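Local coordinates for diguanylate cyclase/phosphodiesterase-domain containing protein (Thermotoga maritima MSB8, PDB 6KHU), which is a putative diguanylate cyclase of the GGDEF family, whose active members make cyclic di-GMP from two GTP, but has a degenerate signature motif and uncertain activity, at residues A[6-12]-A[65-69]; A[30-36]-A[106-112]; A[54-58]-A[92-97]. All coordinates share one frame. Numbering follows the deposited sequence.

From the N terminus, residues 6-12 enter helix 9-26, and contact 1 brings them back against strand 65-68, enclosing strand 30-37 and helix 41-57 in its loop. Contact 2 starts inside that loop, at 30-36, and closes on 106-112, so the two cross; they touch where Y69 packs on F34. Contact 3, between 54-58 and 92-97, also crosses contact 1 but is nested in the loop of contact 2. Contacts 1 and 2 pair strands of one five-stranded mixed sheet, near its two outer edges. Contact 3 joins two helices lying on that sheet, I93 reaching F33 and I107 of contact 2, while V66 of contact 1 touches L55 and K56.

Contact 1 (A[6-12]-A[65-69]); sequences VYAKDHF and SVGRY
K9, Y69 and F12 bury the most surface where the start of helix 9-26 meets strand 65-68. Before the helix, Y7 pairs with G67 as a short parallel bridge, CA to CA 4.5 Å. Y7 N donates to V66 O (2.9 Å), and R68 N donates to Y7 O (2.8 Å). A8 is the N-cap, and F12 N bonds A8 O at 2.7 Å in the first helical turn. That turn lays F12 (chi1 t, chi2 82°) over the strand: its CD1 lies 3.5 Å from G67 N, and its CE1 comes 3.5 Å from S65 O, which meets the ring edge. A side chain at G67 would clash in this conformation, since an ideal CB would fall 2.4 Å from F12 CG. Beyond the contact, F12 meets F77. K9 is fully extended, t at all four chi angles, and sets its CE over one face of the Y69 ring, 4.1 Å from the centroid, a CH-pi contact. Its NZ, 5.0 Å from the same centroid, adds at most weak cation-pi attraction and instead reaches water 2 (2.9 Å), which donates to Y69 O (2.7 Å). Y69 (chi1 t) anchors its hydroxyl on E127. At the other end, Y7 CE2 packs 3.6 Å from S65 CB, and water 1 joins Y7 OH (2.7 Å) to S65 OG (2.9 Å); Y7 OH also bonds R5, and S65 OG bonds L63 O. Such pairing adds a short edge strand beside the hairpin 65-68/73-79, whose turn is where GGDEF domains carry their signature motif, degenerate in this chain (SDDTF).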
loop_
_atom_site.group_PDB
_atom_site.type_symbol
_atom_site.label_atom_id
_atom_site.label_comp_id
_atom_site.label_asym_id
_atom_site.label_seq_id
_atom_site.Cartn_x
_atom_site.Cartn_y
_atom_site.Cartn_z
ATOM N N VAL A 6 -0.511 -9.109 -8.372
ATOM C CA VAL A 6 -0.905 -7.734 -8.078
ATOM C C VAL A 6 -2.356 -7.577 -8.505
ATOM O O VAL A 6 -2.703 -7.900 -9.646
ATOM C CB VAL A 6 -0.016 -6.705 -8.811
ATOM C CG1 VAL A 6 -0.606 -5.292 -8.698
ATOM C CG2 VAL A 6 1.420 -6.735 -8.298
ATOM N N TYR A 7 -3.189 -7.048 -7.616
ATOM C CA TYR A 7 -4.631 -6.993 -7.838
ATOM C C TYR A 7 -5.069 -5.688 -8.499
ATOM O O TYR A 7 -4.564 -4.607 -8.176
ATOM C CB TYR A 7 -5.378 -7.174 -6.507
ATOM C CG TYR A 7 -5.068 -8.490 -5.798
ATOM C CD1 TYR A 7 -5.672 -9.681 -6.195
ATOM C CD2 TYR A 7 -4.176 -8.535 -4.736
ATOM C CE1 TYR A 7 -5.394 -10.874 -5.549
ATOM C CE2 TYR A 7 -3.897 -9.710 -4.085
ATOM C CZ TYR A 7 -4.503 -10.877 -4.494
ATOM O OH TYR A 7 -4.203 -12.034 -3.840
ATOM N N ALA A 8 -6.020 -5.800 -9.428
ATOM C CA ALA A 8 -6.687 -4.628 -9.974
ATOM C C ALA A 8 -7.414 -3.870 -8.867
ATOM O O ALA A 8 -7.723 -4.419 -7.805
ATOM C CB ALA A 8 -7.692 -5.035 -11.056
ATOM N N LYS A 9 -7.716 -2.598 -9.139
ATOM C CA LYS A 9 -8.251 -1.706 -8.111
ATOM C C LYS A 9 -9.441 -2.310 -7.372
ATOM O O LYS A 9 -9.445 -2.394 -6.138
ATOM C CB LYS A 9 -8.655 -0.372 -8.732
ATOM C CG LYS A 9 -9.212 0.619 -7.718
ATOM C CD LYS A 9 -9.849 1.817 -8.424
ATOM C CE LYS A 9 -10.114 2.964 -7.462
ATOM N NZ LYS A 9 -10.825 4.053 -8.161
ATOM N N ASP A 10 -10.477 -2.715 -8.112
ATOM C CA ASP A 10 -11.704 -3.161 -7.458
ATOM C C ASP A 10 -11.509 -4.509 -6.780
ATOM O O ASP A 10 -12.078 -4.755 -5.711
ATOM C CB ASP A 10 -12.851 -3.223 -8.456
ATOM C CG ASP A 10 -13.340 -1.842 -8.861
ATOM O OD1 ASP A 10 -12.813 -0.843 -8.327
ATOM O OD2 ASP A 10 -14.255 -1.753 -9.706
ATOM N N HIS A 11 -10.711 -5.391 -7.386
ATOM C CA HIS A 11 -10.347 -6.639 -6.726
ATOM C C HIS A 11 -9.628 -6.349 -5.410
ATOM O O HIS A 11 -10.006 -6.867 -4.352
ATOM C CB HIS A 11 -9.471 -7.481 -7.672
ATOM C CG HIS A 11 -9.268 -8.899 -7.230
ATOM N ND1 HIS A 11 -8.708 -9.859 -8.045
ATOM C CD2 HIS A 11 -9.536 -9.519 -6.056
ATOM C CE1 HIS A 11 -8.646 -11.010 -7.400
ATOM N NE2 HIS A 11 -9.135 -10.829 -6.185
ATOM N N PHE A 12 -8.608 -5.486 -5.463
ATOM C CA PHE A 12 -7.868 -5.080 -4.273
ATOM C C PHE A 12 -8.797 -4.544 -3.189
ATOM O O PHE A 12 -8.686 -4.916 -2.010
ATOM C CB PHE A 12 -6.831 -4.015 -4.643
ATOM C CG PHE A 12 -6.155 -3.404 -3.448
ATOM C CD1 PHE A 12 -5.094 -4.045 -2.844
ATOM C CD2 PHE A 12 -6.611 -2.208 -2.905
ATOM C CE1 PHE A 12 -4.484 -3.504 -1.718
ATOM C CE2 PHE A 12 -6.009 -1.660 -1.785
ATOM C CZ PHE A 12 -4.943 -2.312 -1.188
ATOM N N SER A 65 -1.752 -7.735 0.590
ATOM C CA SER A 65 -2.062 -7.566 -0.825
ATOM C C SER A 65 -1.549 -6.236 -1.366
ATOM O O SER A 65 -1.551 -5.210 -0.679
ATOM C CB SER A 65 -3.581 -7.655 -1.103
ATOM O OG SER A 65 -4.184 -8.750 -0.432
ATOM N N VAL A 66 -1.163 -6.274 -2.640
ATOM C CA VAL A 66 -0.750 -5.111 -3.414
ATOM C C VAL A 66 -1.757 -4.906 -4.535
ATOM O O VAL A 66 -2.117 -5.861 -5.239
ATOM C CB VAL A 66 0.661 -5.303 -4.003
ATOM C CG1 VAL A 66 1.092 -4.064 -4.781
ATOM C CG2 VAL A 66 1.646 -5.661 -2.922
ATOM N N GLY A 67 -2.173 -3.662 -4.734
ATOM C CA GLY A 67 -3.135 -3.346 -5.763
ATOM C C GLY A 67 -2.680 -2.201 -6.642
ATOM O O GLY A 67 -2.003 -1.270 -6.194
ATOM N N ARG A 68 -3.066 -2.284 -7.914
ATOM C CA ARG A 68 -2.933 -1.171 -8.856
ATOM C C ARG A 68 -4.115 -0.243 -8.614
ATOM O O ARG A 68 -5.211 -0.457 -9.136
ATOM C CB ARG A 68 -2.891 -1.674 -10.298
ATOM C CG ARG A 68 -2.678 -0.583 -11.373
ATOM C CD ARG A 68 -3.126 -1.085 -12.750
ATOM N NE ARG A 68 -2.756 -0.201 -13.866
ATOM C CZ ARG A 68 -3.575 0.690 -14.429
ATOM N NH1 ARG A 68 -4.818 0.842 -13.979
ATOM N NH2 ARG A 68 -3.145 1.444 -15.439
ATOM N N TYR A 69 -3.902 0.792 -7.798
ATOM C CA TYR A 69 -5.011 1.640 -7.381
ATOM C C TYR A 69 -5.441 2.599 -8.489
ATOM O O TYR A 69 -6.632 2.880 -8.636
ATOM C CB TYR A 69 -4.632 2.411 -6.114
ATOM C CG TYR A 69 -5.809 3.108 -5.503
ATOM C CD1 TYR A 69 -6.776 2.397 -4.815
ATOM C CD2 TYR A 69 -5.983 4.480 -5.654
ATOM C CE1 TYR A 69 -7.882 3.035 -4.277
ATOM C CE2 TYR A 69 -7.071 5.123 -5.110
ATOM C CZ TYR A 69 -8.016 4.390 -4.421
ATOM O OH TYR A 69 -9.110 5.022 -3.887
HETATM O O HOH W 1 -3.599 -11.481 -1.318
HETATM O O HOH W 2 -8.237 4.924 -9.197
#

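Contact 2 (A[30-36]-A[106-112]); sequences YTIFFVK and SIAYKSY
Two antiparallel strands pair here, 30-36 within the sheet and 106-112 at its edge. They are the first and last strands of the ferredoxin-like beta-alpha-beta-beta-alpha-beta core of the GGDEF domain. The axes approach to 4.6 Å and run at 164°, and the register is unbroken, residue numbers of each pair summing to 142. Y30-Y112, I32-K110, F34-A108 and K36-S106 are hydrogen-bonded pairs, CA atoms 5.4 Å apart. Each has two bonds: I32 N to K110 O and K110 N to I32 O are both 2.9 Å, F34 N to A108 O is 2.9 Å and A108 N to F34 O 3.1 Å. The intervening T31-S111, F33-Y109 and V35-I107 are non-hydrogen-bonded, with CA atoms 4.2 to 4.6 Å apart. These three pairs face the side covered by helix 86-100: F33 (chi1 m) sets CD2 3.5 Å from CB of Y109 (chi1 p), and V35 CG2 lies 3.9 Å from I107 CD1. On the opposite face, under helices 9-26 and 119-130, Y30 (chi1 p) brings CE1 to 3.4 Å from CB of Y112 (chi1 t), while its hydroxyl bonds H20. T31 and S111, both chi1 m, add a side-chain bond: S111 OG donates to T31 OG1 at 2.9 Å, and that oxygen also bonds V81 O.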
loop_
_atom_site.group_PDB
_atom_site.type_symbol
_atom_site.label_atom_id
_atom_site.label_comp_id
_atom_site.label_asym_id
_atom_site.label_seq_id
_atom_site.Cartn_x
_atom_site.Cartn_y
_atom_site.Cartn_z
ATOM N N TYR A 30 -4.169 -3.452 11.235
ATOM C CA TYR A 30 -3.525 -3.563 9.931
ATOM C C TYR A 30 -3.249 -2.154 9.423
ATOM O O TYR A 30 -3.796 -1.176 9.933
ATOM C CB TYR A 30 -4.382 -4.351 8.923
ATOM C CG TYR A 30 -5.606 -3.596 8.446
ATOM C CD1 TYR A 30 -6.765 -3.563 9.221
ATOM C CD2 TYR A 30 -5.602 -2.909 7.234
ATOM C CE1 TYR A 30 -7.887 -2.869 8.806
ATOM C CE2 TYR A 30 -6.731 -2.193 6.807
ATOM C CZ TYR A 30 -7.870 -2.193 7.595
ATOM O OH TYR A 30 -8.986 -1.504 7.195
ATOM N N THR A 31 -2.402 -2.052 8.399
ATOM C CA THR A 31 -2.004 -0.754 7.880
ATOM C C THR A 31 -2.108 -0.738 6.364
ATOM O O THR A 31 -1.757 -1.717 5.699
ATOM C CB THR A 31 -0.581 -0.411 8.348
ATOM O OG1 THR A 31 -0.578 -0.326 9.782
ATOM C CG2 THR A 31 -0.127 0.926 7.781
ATOM N N ILE A 32 -2.615 0.373 5.832
ATOM C CA ILE A 32 -2.740 0.613 4.399
ATOM C C ILE A 32 -1.671 1.616 3.988
ATOM O O ILE A 32 -1.522 2.667 4.623
ATOM C CB ILE A 32 -4.137 1.153 4.036
ATOM C CG1 ILE A 32 -5.233 0.190 4.504
ATOM C CG2 ILE A 32 -4.240 1.396 2.537
ATOM C CD1 ILE A 32 -6.634 0.762 4.393
ATOM N N PHE A 33 -0.939 1.307 2.922
ATOM C CA PHE A 33 0.047 2.218 2.358
ATOM C C PHE A 33 -0.383 2.581 0.945
ATOM O O PHE A 33 -0.825 1.710 0.185
ATOM C CB PHE A 33 1.476 1.597 2.314
ATOM C CG PHE A 33 2.038 1.205 3.661
ATOM C CD1 PHE A 33 1.654 0.024 4.271
ATOM C CD2 PHE A 33 2.989 1.994 4.286
ATOM C CE1 PHE A 33 2.174 -0.350 5.487
ATOM C CE2 PHE A 33 3.510 1.624 5.516
ATOM C CZ PHE A 33 3.093 0.450 6.119
ATOM N N PHE A 34 -0.245 3.866 0.593
ATOM C CA PHE A 34 -0.389 4.346 -0.781
ATOM C C PHE A 34 0.947 4.887 -1.280
ATOM O O PHE A 34 1.622 5.638 -0.566
ATOM C CB PHE A 34 -1.428 5.478 -0.878
ATOM C CG PHE A 34 -2.838 5.016 -1.103
ATOM C CD1 PHE A 34 -3.322 3.870 -0.487
ATOM C CD2 PHE A 34 -3.696 5.759 -1.922
ATOM C CE1 PHE A 34 -4.643 3.452 -0.689
ATOM C CE2 PHE A 34 -5.011 5.361 -2.128
ATOM C CZ PHE A 34 -5.491 4.202 -1.510
ATOM N N VAL A 35 1.315 4.534 -2.515
ATOM C CA VAL A 35 2.491 5.095 -3.180
ATOM C C VAL A 35 2.065 5.603 -4.556
ATOM O O VAL A 35 1.587 4.825 -5.388
ATOM C CB VAL A 35 3.633 4.070 -3.312
ATOM C CG1 VAL A 35 4.812 4.679 -4.077
ATOM C CG2 VAL A 35 4.088 3.592 -1.937
ATOM N N LYS A 36 2.221 6.901 -4.793
ATOM C CA LYS A 36 1.944 7.490 -6.097
ATOM C C LYS A 36 3.259 7.874 -6.761
ATOM O O LYS A 36 4.071 8.586 -6.163
ATOM C CB LYS A 36 1.037 8.720 -5.978
ATOM C CG LYS A 36 0.792 9.407 -7.324
ATOM C CD LYS A 36 -0.378 10.384 -7.274
ATOM C CE LYS A 36 -0.472 11.153 -8.586
ATOM N NZ LYS A 36 -1.606 12.118 -8.620
ATOM N N SER A 106 5.243 10.091 -3.835
ATOM C CA SER A 106 4.690 10.432 -2.531
ATOM C C SER A 106 4.191 9.156 -1.870
ATOM O O SER A 106 3.675 8.257 -2.545
ATOM C CB SER A 106 3.541 11.442 -2.653
ATOM O OG SER A 106 3.965 12.634 -3.297
ATOM N N ILE A 107 4.347 9.071 -0.555
ATOM C CA ILE A 107 3.947 7.879 0.179
ATOM C C ILE A 107 3.164 8.326 1.402
ATOM O O ILE A 107 3.444 9.373 1.992
ATOM C CB ILE A 107 5.166 7.013 0.581
ATOM C CG1 ILE A 107 4.732 5.730 1.304
ATOM C CG2 ILE A 107 6.109 7.798 1.464
ATOM C CD1 ILE A 107 5.852 4.671 1.384
ATOM N N ALA A 108 2.168 7.528 1.778
ATOM C CA ALA A 108 1.373 7.811 2.966
ATOM C C ALA A 108 0.794 6.502 3.484
ATOM O O ALA A 108 0.678 5.524 2.741
ATOM C CB ALA A 108 0.265 8.827 2.663
ATOM N N TYR A 109 0.454 6.472 4.776
ATOM C CA TYR A 109 -0.144 5.274 5.352
ATOM C C TYR A 109 -1.173 5.640 6.415
ATOM O O TYR A 109 -1.107 6.710 7.026
ATOM C CB TYR A 109 0.925 4.321 5.936
ATOM C CG TYR A 109 1.664 4.849 7.147
ATOM C CD1 TYR A 109 1.118 4.747 8.417
ATOM C CD2 TYR A 109 2.919 5.436 7.018
ATOM C CE1 TYR A 109 1.791 5.224 9.529
ATOM C CE2 TYR A 109 3.603 5.918 8.126
ATOM C CZ TYR A 109 3.029 5.806 9.376
ATOM O OH TYR A 109 3.699 6.275 10.483
ATOM N N LYS A 110 -2.130 4.729 6.622
ATOM C CA LYS A 110 -3.152 4.848 7.657
ATOM C C LYS A 110 -3.241 3.507 8.371
ATOM O O LYS A 110 -3.371 2.472 7.713
ATOM C CB LYS A 110 -4.511 5.214 7.064
ATOM C CG LYS A 110 -4.606 6.617 6.506
ATOM C CD LYS A 110 -4.841 7.624 7.604
ATOM C CE LYS A 110 -4.860 9.050 7.057
ATOM N NZ LYS A 110 -5.252 10.014 8.124
ATOM N N SER A 111 -3.145 3.515 9.699
ATOM C CA SER A 111 -3.203 2.285 10.485
ATOM C C SER A 111 -4.571 2.143 11.139
ATOM O O SER A 111 -5.103 3.106 11.704
ATOM C CB SER A 111 -2.111 2.258 11.557
ATOM O OG SER A 111 -0.826 2.308 10.965
ATOM N N TYR A 112 -5.136 0.953 11.055
ATOM C CA TYR A 112 -6.365 0.646 11.758
ATOM C C TYR A 112 -6.019 -0.066 13.054
ATOM O O TYR A 112 -5.176 -0.962 13.049
ATOM C CB TYR A 112 -7.268 -0.257 10.907
ATOM C CG TYR A 112 -8.492 -0.786 11.644
ATOM C CD1 TYR A 112 -9.656 -0.041 11.695
ATOM C CD2 TYR A 112 -8.477 -2.033 12.287
ATOM C CE1 TYR A 112 -10.783 -0.495 12.365
ATOM C CE2 TYR A 112 -9.620 -2.511 12.963
ATOM C CZ TYR A 112 -10.766 -1.720 12.997
ATOM O OH TYR A 112 -11.905 -2.139 13.650
#

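Contact 3 (A[54-58]-A[92-97]); sequences ILKEC and RIKNHI. With ZN (zinc ion), chain C.
A zinc ion spans the two helices: E57 OE1 and H96 NE2 each bind it at 2.0 Å. The partners are the last turn of helix 41-57 and the middle of helix 86-100, the two helices packed on one face of the sheet in the ferredoxin-like core of the GGDEF domain. No direct hydrogen bond crosses between the segments; they meet through the zinc, apolar packing and one water bridge. Extended E57 (chi1 and chi2 t) reaches toward the other helix. H96 (chi1 m, chi2 70°) turns ND1 back to R92 O, donating at 2.8 Å; this fixes the ring and presents NE2 to the metal. With the proton on ND1 and the NE2 lone pair given to the zinc, the 3.2 Å from E57 OE2 to H96 NE2 is not a hydrogen bond. Beneath the zinc, I54 buries the most surface. Its rotamer (chi1 m, chi2 t) places CD1 3.7 Å from H96 CB and 3.9 Å from I97 CG1, while CG2 sits 4.1 Å from I93 CG2. The closest CA atoms, those of I54 and I93, are 6.7 Å apart. I93 (also m, t) in turn meets L55 and C58: its CD1 is 3.8 Å from L55 CD2, and its CG1 is 3.7 Å from C58 SG. Toward the sheet, L55 continues onto F74, L76 and V66, and I93 onto I107, so this apolar layer joins the helix pair to the strands. At the end of 54-58, R92 NH2 is bridged to C58 O by water 3, which lies 3.1 Å from each of these two atoms.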
loop_
_atom_site.group_PDB
_atom_site.type_symbol
_atom_site.label_atom_id
_atom_site.label_comp_id
_atom_site.label_asym_id
_atom_site.label_seq_id
_atom_site.Cartn_x
_atom_site.Cartn_y
_atom_site.Cartn_z
ATOM N N ILE A 54 8.708 -3.742 -5.084
ATOM C CA ILE A 54 9.100 -3.273 -3.754
ATOM C C ILE A 54 7.967 -3.501 -2.760
ATOM O O ILE A 54 8.180 -3.995 -1.645
ATOM C CB ILE A 54 9.509 -1.790 -3.808
ATOM C CG1 ILE A 54 10.878 -1.621 -4.479
ATOM C CG2 ILE A 54 9.483 -1.174 -2.407
ATOM C CD1 ILE A 54 11.206 -0.165 -4.809
ATOM N N LEU A 55 6.743 -3.143 -3.153
ATOM C CA LEU A 55 5.594 -3.352 -2.271
ATOM C C LEU A 55 5.294 -4.830 -2.089
ATOM O O LEU A 55 4.868 -5.249 -1.005
ATOM C CB LEU A 55 4.365 -2.624 -2.817
ATOM C CG LEU A 55 4.525 -1.109 -2.812
ATOM C CD1 LEU A 55 3.384 -0.488 -3.566
ATOM C CD2 LEU A 55 4.605 -0.574 -1.395
ATOM N N LYS A 56 5.480 -5.630 -3.143
ATOM C CA LYS A 56 5.352 -7.078 -2.996
ATOM C C LYS A 56 6.293 -7.611 -1.926
ATOM O O LYS A 56 5.965 -8.584 -1.234
ATOM C CB LYS A 56 5.635 -7.780 -4.324
ATOM C CG LYS A 56 4.435 -7.923 -5.244
ATOM C CD LYS A 56 3.237 -8.559 -4.521
ATOM C CE LYS A 56 3.494 -9.998 -4.102
ATOM N NZ LYS A 56 2.218 -10.778 -3.987
ATOM N N GLU A 57 7.462 -6.986 -1.773
ATOM C CA GLU A 57 8.416 -7.421 -0.759
ATOM C C GLU A 57 7.866 -7.266 0.651
ATOM O O GLU A 57 8.265 -8.014 1.553
ATOM C CB GLU A 57 9.721 -6.630 -0.899
ATOM C CG GLU A 57 10.900 -7.299 -0.230
ATOM C CD GLU A 57 12.178 -6.511 -0.368
ATOM O OE1 GLU A 57 12.998 -6.561 0.570
ATOM O OE2 GLU A 57 12.370 -5.853 -1.422
ATOM N N CYS A 58 6.973 -6.293 0.872
ATOM C CA CYS A 58 6.380 -6.093 2.196
ATOM C C CYS A 58 5.364 -7.163 2.575
ATOM O O CYS A 58 4.959 -7.221 3.739
ATOM C CB CYS A 58 5.664 -4.744 2.270
ATOM S SG CYS A 58 6.685 -3.334 1.850
ATOM N N ARG A 92 11.365 1.345 5.038
ATOM C CA ARG A 92 11.917 0.316 4.163
ATOM C C ARG A 92 11.513 0.563 2.715
ATOM O O ARG A 92 12.347 0.463 1.807
ATOM C CB ARG A 92 11.469 -1.079 4.626
ATOM C CG ARG A 92 12.198 -1.602 5.869
ATOM C CD ARG A 92 11.454 -2.771 6.524
ATOM N NE ARG A 92 11.334 -3.915 5.624
ATOM C CZ ARG A 92 10.370 -4.833 5.685
ATOM N NH1 ARG A 92 10.352 -5.839 4.811
ATOM N NH2 ARG A 92 9.423 -4.752 6.617
ATOM N N ILE A 93 10.241 0.899 2.478
ATOM C CA ILE A 93 9.803 1.206 1.118
ATOM C C ILE A 93 10.603 2.384 0.563
ATOM O O ILE A 93 11.101 2.343 -0.574
ATOM C CB ILE A 93 8.288 1.479 1.082
ATOM C CG1 ILE A 93 7.499 0.218 1.481
ATOM C CG2 ILE A 93 7.878 1.986 -0.311
ATOM C CD1 ILE A 93 6.086 0.505 1.925
ATOM N N LYS A 94 10.765 3.439 1.376
ATOM C CA LYS A 94 11.507 4.623 0.930
ATOM C C LYS A 94 12.962 4.284 0.617
ATOM O O LYS A 94 13.497 4.719 -0.411
ATOM C CB LYS A 94 11.429 5.727 1.992
ATOM C CG LYS A 94 10.003 6.291 2.193
ATOM C CD LYS A 94 10.002 7.738 2.710
ATOM C CE LYS A 94 10.441 7.805 4.166
ATOM N NZ LYS A 94 10.171 9.143 4.782
ATOM N N ASN A 95 13.601 3.490 1.483
ATOM C CA ASN A 95 14.979 3.052 1.253
ATOM C C ASN A 95 15.116 2.288 -0.059
ATOM O O ASN A 95 16.093 2.477 -0.791
ATOM C CB ASN A 95 15.460 2.176 2.410
ATOM C CG ASN A 95 15.682 2.964 3.691
ATOM O OD1 ASN A 95 15.635 4.188 3.689
ATOM N ND2 ASN A 95 15.937 2.254 4.789
ATOM N N HIS A 96 14.159 1.413 -0.372
ATOM C CA HIS A 96 14.235 0.693 -1.646
ATOM C C HIS A 96 14.080 1.642 -2.826
ATOM O O HIS A 96 14.808 1.528 -3.823
ATOM C CB HIS A 96 13.186 -0.413 -1.704
ATOM C CG HIS A 96 13.556 -1.630 -0.912
ATOM N ND1 HIS A 96 13.594 -1.635 0.467
ATOM C CD2 HIS A 96 13.930 -2.871 -1.305
ATOM C CE1 HIS A 96 13.978 -2.828 0.890
ATOM N NE2 HIS A 96 14.187 -3.599 -0.165
ATOM N N ILE A 97 13.129 2.576 -2.744
ATOM C CA ILE A 97 12.982 3.559 -3.811
ATOM C C ILE A 97 14.226 4.442 -3.889
ATOM O O ILE A 97 14.675 4.804 -4.984
ATOM C CB ILE A 97 11.692 4.380 -3.611
ATOM C CG1 ILE A 97 10.495 3.442 -3.431
ATOM C CG2 ILE A 97 11.456 5.309 -4.798
ATOM C CD1 ILE A 97 9.171 4.149 -3.252
HETATM ZN ZN ZN C . 14.665 -5.558 0.025
HETATM O O HOH W 3 6.698 -6.135 6.001
#